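Local coordinates for protein YPL144W (Saccharomyces cerevisiae, PDB 2Z5B) that pairs with a partner chaperone, binds proteasome precursors and promotes formation of the alpha-ring during 20S proteasome assembly, at residues Ser60-Leu68 and Arg97-Ser108. Sequence-based numbering, arbitrary orientation.
Sequences SCYYYAIPL and RDMARHMATIIS
Tyr63 lies with one ring face against the helix backbone at Arg101, the central contact where helix 94-111 packs on strand 58-67 of the mixed beta-sheet in this alpha/beta chaperone subunit. Strand segment 60-67 and helix segment 97-108 run nearly the same way, their axes 7.2 Å apart at closest approach and inclined by 26°, so that Cys61, Tyr63 and Ala65 meet Ala100, Ala104 and their neighbours in overlapping sets.

The evidence for a CH-pi contact is direct: Arg101 CA stands 3.6 Å from the centroid of the Tyr63 ring, only 1° off its normal. The arginine side chain then runs alongside the ring in the same direction. Its CB and CG cover CZ, and CD reaches to 3.4 Å from Tyr63 OH. A bend at chi3 (53°) turns the guanidinium away from the strand, where NH2 of Arg101 forms a salt bridge with Asp98 OD1 at 3.2 Å, meeting the carboxylate from above its plane.

Apolar packing uses small helix residues. Cys61 SG lies 3.7 Å from Ala100 CB; Ala104 CB touches both Tyr63 CD1 and Ala65 CB, which lie roughly at right angles about it. The lack of bulk at Ala100 and Ala104 is consistent with the close axial spacing.

On the other side of the strand, Tyr62 and Tyr64 touch the YLR021W chain, so the sheet separates this helix from the partner subunit.

Arg101 O accepts from both N and OG1 of Thr105, whereas Ser108 OG is hydrogen-bonded to Arg113 O, beyond the two segments; that hydroxyl also touches the proline ring, 3.3 Å from Pro67 CD.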
loop_
_atom_site.group_PDB
_atom_site.type_symbol
_atom_site.label_atom_id
_atom_site.label_comp_id
_atom_site.label_asym_id
_atom_site.label_seq_id
_atom_site.Cartn_x
_atom_site.Cartn_y
_atom_site.Cartn_z
ATOM N N SER A 60 -5.929 4.344 -8.748
ATOM C CA SER A 60 -7.137 3.958 -9.486
ATOM C C SER A 60 -7.586 2.558 -9.134
ATOM O O SER A 60 -8.788 2.284 -9.042
ATOM C CB SER A 60 -6.919 4.089 -10.998
ATOM O OG SER A 60 -6.833 5.448 -11.365
ATOM N N CYS A 61 -6.619 1.680 -8.925
ATOM C CA CYS A 61 -6.912 0.285 -8.589
ATOM C C CYS A 61 -5.743 -0.304 -7.804
ATOM O O CYS A 61 -4.606 0.035 -8.088
ATOM C CB CYS A 61 -7.139 -0.506 -9.885
ATOM S SG CYS A 61 -7.638 -2.227 -9.634
ATOM N N TYR A 62 -6.045 -1.153 -6.812
ATOM C CA TYR A 62 -5.048 -1.849 -5.973
ATOM C C TYR A 62 -5.412 -3.309 -6.081
ATOM O O TYR A 62 -6.512 -3.698 -5.658
ATOM C CB TYR A 62 -5.179 -1.424 -4.503
ATOM C CG TYR A 62 -4.020 -1.794 -3.587
ATOM C CD1 TYR A 62 -2.698 -1.895 -4.072
ATOM C CD2 TYR A 62 -4.231 -1.992 -2.224
ATOM C CE1 TYR A 62 -1.650 -2.204 -3.212
ATOM C CE2 TYR A 62 -3.181 -2.300 -1.366
ATOM C CZ TYR A 62 -1.892 -2.385 -1.861
ATOM O OH TYR A 62 -0.839 -2.705 -1.014
ATOM N N TYR A 63 -4.528 -4.100 -6.680
ATOM C CA TYR A 63 -4.826 -5.498 -6.989
ATOM C C TYR A 63 -3.845 -6.421 -6.294
ATOM O O TYR A 63 -2.665 -6.126 -6.269
ATOM C CB TYR A 63 -4.737 -5.743 -8.496
ATOM C CG TYR A 63 -5.766 -6.749 -8.972
ATOM C CD1 TYR A 63 -5.524 -8.122 -8.901
ATOM C CD2 TYR A 63 -6.980 -6.323 -9.479
ATOM C CE1 TYR A 63 -6.506 -9.046 -9.321
ATOM C CE2 TYR A 63 -7.940 -7.224 -9.920
ATOM C CZ TYR A 63 -7.700 -8.578 -9.829
ATOM O OH TYR A 63 -8.674 -9.455 -10.266
ATOM N N TYR A 64 -4.334 -7.548 -5.765
ATOM C CA TYR A 64 -3.508 -8.531 -5.081
ATOM C C TYR A 64 -3.538 -9.886 -5.783
ATOM O O TYR A 64 -4.612 -10.331 -6.187
ATOM C CB TYR A 64 -4.040 -8.702 -3.653
ATOM C CG TYR A 64 -3.316 -9.740 -2.823
ATOM C CD1 TYR A 64 -2.000 -9.541 -2.428
ATOM C CD2 TYR A 64 -3.963 -10.912 -2.397
ATOM C CE1 TYR A 64 -1.323 -10.478 -1.662
ATOM C CE2 TYR A 64 -3.273 -11.864 -1.621
ATOM C CZ TYR A 64 -1.964 -11.614 -1.246
ATOM O OH TYR A 64 -1.252 -12.526 -0.495
ATOM N N ALA A 65 -2.375 -10.544 -5.905
ATOM C CA ALA A 65 -2.311 -11.948 -6.344
ATOM C C ALA A 65 -1.266 -12.750 -5.578
ATOM O O ALA A 65 -0.298 -12.195 -5.062
ATOM C CB ALA A 65 -2.051 -12.050 -7.836
ATOM N N ILE A 66 -1.468 -14.063 -5.518
ATOM C CA ILE A 66 -0.593 -14.962 -4.791
ATOM C C ILE A 66 -0.735 -16.366 -5.418
ATOM O O ILE A 66 -1.831 -16.728 -5.865
ATOM C CB ILE A 66 -0.937 -14.940 -3.243
ATOM C CG1 ILE A 66 0.035 -15.814 -2.425
ATOM C CG2 ILE A 66 -2.406 -15.311 -2.985
ATOM C CD1 ILE A 66 -0.064 -15.635 -0.910
ATOM N N PRO A 67 0.376 -17.135 -5.500
ATOM C CA PRO A 67 0.253 -18.519 -5.961
ATOM C C PRO A 67 -0.659 -19.288 -5.009
ATOM O O PRO A 67 -0.522 -19.149 -3.794
ATOM C CB PRO A 67 1.688 -19.048 -5.890
ATOM C CG PRO A 67 2.567 -17.809 -5.897
ATOM C CD PRO A 67 1.770 -16.786 -5.164
ATOM N N LEU A 68 -1.601 -20.059 -5.554
ATOM C CA LEU A 68 -2.556 -20.802 -4.717
ATOM C C LEU A 68 -1.896 -22.005 -4.025
ATOM O O LEU A 68 -2.172 -22.270 -2.858
ATOM C CB LEU A 68 -3.784 -21.241 -5.537
ATOM C CG LEU A 68 -5.134 -21.730 -4.952
ATOM C CD1 LEU A 68 -5.024 -22.896 -3.962
ATOM C CD2 LEU A 68 -5.970 -20.618 -4.329
ATOM N N ARG A 97 -8.808 -1.809 -14.541
ATOM C CA ARG A 97 -8.883 -3.117 -13.852
ATOM C C ARG A 97 -8.134 -4.242 -14.554
ATOM O O ARG A 97 -7.412 -5.030 -13.897
ATOM C CB ARG A 97 -10.339 -3.558 -13.611
ATOM C CG ARG A 97 -10.508 -4.508 -12.410
ATOM C CD ARG A 97 -11.918 -5.103 -12.317
ATOM N NE ARG A 97 -12.936 -4.061 -12.461
ATOM C CZ ARG A 97 -13.673 -3.863 -13.549
ATOM N NH1 ARG A 97 -13.533 -4.640 -14.624
ATOM N NH2 ARG A 97 -14.543 -2.870 -13.560
ATOM N N ASP A 98 -8.323 -4.341 -15.875
ATOM C CA ASP A 98 -7.598 -5.328 -16.703
ATOM C C ASP A 98 -6.103 -5.219 -16.479
ATOM O O ASP A 98 -5.424 -6.219 -16.255
ATOM C CB ASP A 98 -7.899 -5.158 -18.206
ATOM C CG ASP A 98 -9.271 -5.695 -18.599
ATOM O OD1 ASP A 98 -9.992 -6.239 -17.714
ATOM O OD2 ASP A 98 -9.631 -5.546 -19.792
ATOM N N MET A 99 -5.587 -3.993 -16.544
ATOM C CA MET A 99 -4.150 -3.775 -16.422
ATOM C C MET A 99 -3.614 -4.212 -15.059
ATOM O O MET A 99 -2.601 -4.914 -14.996
ATOM C CB MET A 99 -3.794 -2.308 -16.665
ATOM C CG MET A 99 -2.332 -1.989 -16.400
ATOM S SD MET A 99 -1.222 -2.977 -17.429
ATOM C CE MET A 99 -1.462 -2.055 -18.929
ATOM N N ALA A 100 -4.287 -3.769 -13.993
ATOM C CA ALA A 100 -3.879 -4.066 -12.612
ATOM C C ALA A 100 -3.979 -5.552 -12.329
ATOM O O ALA A 100 -3.101 -6.128 -11.689
ATOM C CB ALA A 100 -4.744 -3.287 -11.631
ATOM N N ARG A 101 -5.050 -6.174 -12.832
ATOM C CA ARG A 101 -5.248 -7.623 -12.691
ATOM C C ARG A 101 -4.153 -8.391 -13.386
ATOM O O ARG A 101 -3.527 -9.239 -12.770
ATOM C CB ARG A 101 -6.608 -8.062 -13.247
ATOM C CG ARG A 101 -6.823 -9.582 -13.201
ATOM C CD ARG A 101 -8.265 -9.912 -13.611
ATOM N NE ARG A 101 -8.645 -9.303 -14.902
ATOM C CZ ARG A 101 -8.430 -9.835 -16.104
ATOM N NH1 ARG A 101 -7.816 -11.010 -16.250
ATOM N NH2 ARG A 101 -8.837 -9.182 -17.179
ATOM N N HIS A 102 -3.937 -8.101 -14.671
ATOM C CA HIS A 102 -2.876 -8.755 -15.439
ATOM C C HIS A 102 -1.509 -8.551 -14.824
ATOM O O HIS A 102 -0.733 -9.502 -14.716
ATOM C CB HIS A 102 -2.850 -8.267 -16.886
ATOM C CG HIS A 102 -3.964 -8.812 -17.725
ATOM N ND1 HIS A 102 -4.540 -8.097 -18.748
ATOM C CD2 HIS A 102 -4.616 -10.000 -17.682
ATOM C CE1 HIS A 102 -5.505 -8.812 -19.301
ATOM N NE2 HIS A 102 -5.571 -9.974 -18.674
ATOM N N MET A 103 -1.216 -7.308 -14.438
ATOM C CA MET A 103 0.067 -6.995 -13.812
ATOM C C MET A 103 0.325 -7.839 -12.585
ATOM O O MET A 103 1.345 -8.504 -12.498
ATOM C CB MET A 103 0.170 -5.504 -13.469
ATOM C CG MET A 103 1.571 -5.062 -13.072
ATOM S SD MET A 103 2.747 -5.139 -14.432
ATOM C CE MET A 103 2.269 -3.665 -15.330
ATOM N N ALA A 104 -0.603 -7.827 -11.639
ATOM C CA ALA A 104 -0.419 -8.560 -10.399
ATOM C C ALA A 104 -0.319 -10.056 -10.674
ATOM O O ALA A 104 0.557 -10.708 -10.140
ATOM C CB ALA A 104 -1.544 -8.262 -9.431
ATOM N N THR A 105 -1.225 -10.576 -11.499
ATOM C CA THR A 105 -1.290 -12.013 -11.774
ATOM C C THR A 105 -0.048 -12.508 -12.503
ATOM O O THR A 105 0.524 -13.529 -12.131
ATOM C CB THR A 105 -2.570 -12.388 -12.573
ATOM O OG1 THR A 105 -3.722 -11.864 -11.894
ATOM C CG2 THR A 105 -2.749 -13.917 -12.614
ATOM N N ILE A 106 0.379 -11.781 -13.530
ATOM C CA ILE A 106 1.570 -12.175 -14.278
ATOM C C ILE A 106 2.857 -12.050 -13.430
ATOM O O ILE A 106 3.737 -12.929 -13.484
ATOM C CB ILE A 106 1.698 -11.418 -15.628
ATOM C CG1 ILE A 106 0.567 -11.840 -16.574
ATOM C CG2 ILE A 106 3.033 -11.747 -16.311
ATOM C CD1 ILE A 106 0.116 -10.745 -17.532
ATOM N N ILE A 107 2.961 -10.986 -12.636
ATOM C CA ILE A 107 4.117 -10.841 -11.746
ATOM C C ILE A 107 4.176 -11.998 -10.749
ATOM O O ILE A 107 5.230 -12.604 -10.564
ATOM C CB ILE A 107 4.148 -9.481 -11.014
ATOM C CG1 ILE A 107 4.351 -8.341 -12.014
ATOM C CG2 ILE A 107 5.268 -9.455 -9.969
ATOM C CD1 ILE A 107 4.129 -6.959 -11.433
ATOM N N SER A 108 3.040 -12.310 -10.129
ATOM C CA SER A 108 2.973 -13.389 -9.151
ATOM C C SER A 108 3.366 -14.736 -9.780
ATOM O O SER A 108 4.147 -15.490 -9.200
ATOM C CB SER A 108 1.583 -13.450 -8.531
ATOM O OG SER A 108 1.547 -14.411 -7.497
#